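Local coordinates for MSP-domain protein like family member (PDB 1ROW) that is of unknown precise function but, as a sperm-specific protein of the major sperm protein family, probably serves a structural role in nematode sperm, at residues L23-G26 with K30-F33. Residues are numbered along the deposited sequence; the frame is centred on the assembly and turned at random.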
loop_
_atom_site.group_PDB
_atom_site.type_symbol
_atom_site.label_atom_id
_atom_site.label_comp_id
_atom_site.label_asym_id
_atom_site.label_seq_id
_atom_site.Cartn_x
_atom_site.Cartn_y
_atom_site.Cartn_z
ATOM N N LEU A 23 2.004 4.580 5.703
ATOM C CA LEU A 23 3.250 3.853 5.490
ATOM C C LEU A 23 4.342 4.679 6.161
ATOM O O LEU A 23 4.474 5.880 5.905
ATOM C CB LEU A 23 3.549 3.703 3.994
ATOM C CG LEU A 23 2.582 2.827 3.188
ATOM C CD1 LEU A 23 3.102 2.671 1.766
ATOM C CD2 LEU A 23 2.448 1.464 3.851
ATOM N N VAL A 24 5.112 4.045 7.037
ATOM C CA VAL A 24 6.168 4.751 7.742
ATOM C C VAL A 24 7.540 4.197 7.420
ATOM O O VAL A 24 7.780 2.993 7.541
ATOM C CB VAL A 24 5.961 4.680 9.266
ATOM C CG1 VAL A 24 7.096 5.411 9.981
ATOM C CG2 VAL A 24 4.619 5.290 9.629
ATOM N N ASN A 25 8.435 5.086 7.005
ATOM C CA ASN A 25 9.798 4.702 6.675
ATOM C C ASN A 25 10.742 5.222 7.752
ATOM O O ASN A 25 11.035 6.421 7.815
ATOM C CB ASN A 25 10.203 5.268 5.308
ATOM C CG ASN A 25 11.655 4.977 4.961
ATOM O OD1 ASN A 25 12.336 4.222 5.658
ATOM N ND2 ASN A 25 12.134 5.567 3.861
ATOM N N GLY A 26 11.215 4.311 8.594
ATOM C CA GLY A 26 12.124 4.686 9.659
ATOM C C GLY A 26 13.577 4.507 9.267
ATOM O O GLY A 26 14.474 4.690 10.097
ATOM N N LYS A 30 15.325 7.040 1.047
ATOM C CA LYS A 30 13.979 7.136 0.503
ATOM C C LYS A 30 13.594 5.772 -0.047
ATOM O O LYS A 30 14.439 5.036 -0.553
ATOM C CB LYS A 30 13.939 8.171 -0.624
ATOM C CG LYS A 30 12.564 8.397 -1.242
ATOM C CD LYS A 30 12.633 9.400 -2.404
ATOM C CE LYS A 30 13.195 10.747 -1.950
ATOM N NZ LYS A 30 13.437 11.679 -3.091
ATOM N N ILE A 31 12.321 5.419 0.066
ATOM C CA ILE A 31 11.868 4.145 -0.469
ATOM C C ILE A 31 10.807 4.378 -1.535
ATOM O O ILE A 31 10.070 5.364 -1.494
ATOM C CB ILE A 31 11.273 3.234 0.632
ATOM C CG1 ILE A 31 10.095 3.935 1.305
ATOM C CG2 ILE A 31 12.353 2.865 1.644
ATOM C CD1 ILE A 31 9.514 3.181 2.489
ATOM N N VAL A 32 10.766 3.475 -2.507
ATOM C CA VAL A 32 9.784 3.524 -3.578
ATOM C C VAL A 32 8.908 2.300 -3.315
ATOM O O VAL A 32 9.413 1.270 -2.865
ATOM C CB VAL A 32 10.461 3.401 -4.974
ATOM C CG1 VAL A 32 11.120 2.043 -5.122
ATOM C CG2 VAL A 32 9.440 3.618 -6.074
ATOM N N PHE A 33 7.608 2.407 -3.575
ATOM C CA PHE A 33 6.713 1.277 -3.347
ATOM C C PHE A 33 5.656 1.143 -4.442
ATOM O O PHE A 33 5.348 2.110 -5.141
ATOM C CB PHE A 33 6.021 1.422 -1.983
ATOM C CG PHE A 33 5.025 2.549 -1.917
ATOM C CD1 PHE A 33 3.745 2.404 -2.452
ATOM C CD2 PHE A 33 5.365 3.759 -1.327
ATOM C CE1 PHE A 33 2.820 3.446 -2.397
ATOM C CE2 PHE A 33 4.444 4.813 -1.267
ATOM C CZ PHE A 33 3.171 4.655 -1.803
#
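Leu23 and Phe33 meet through a CH-pi contact: methyl CD1 of Leu23 sits almost over the centre of the Phe33 ring, 3.9 Å from its centroid and only 8° off the ring normal. CE2 of Phe33 is the ring atom nearest to that methyl, again at 3.9 Å. With CG flanked by both backbone N and carbonyl carbon, the ring stands on the Leu23 side, and chi2 of 79° turns one face to the methyl. Two residues along each strand, Asn25 and Ile31 reach toward each other. Methyl CD1 of Ile31 packs against CB of Asn25 at 3.6 Å, while CG2 of Ile31 lies 3.5 Å from ND2 of Asn25; the isoleucine covers one face of the carboxamide, with CG1, CG2 and CD1 all on the same side of its plane. With CG anti to the backbone N (chi1 176°), the amide of Asn25 extends toward the connecting loop and strand 43-52, where ND2 donates hydrogen bonds to the carbonyl oxygens of Glu29 and Val52. OD1 accepts the backbone NH of Gly27, closing an Asx turn.

No hydrogen bond joins the two segments directly. They belong to strands 17-25 and 31-37, linked by the short connection through residues 27-29, and strands 56-64 and 43-52 lie between them in the sheet order. Ile31 and Phe33 also touch Val52, whereas Leu23 packs on Ala5. Apolar side chains thus help pack the two sheets together toward one end of the immunoglobulin-like sandwich, while the buried amide, bonded at both its oxygen and its nitrogen, ties the connecting turn to strand 43-52.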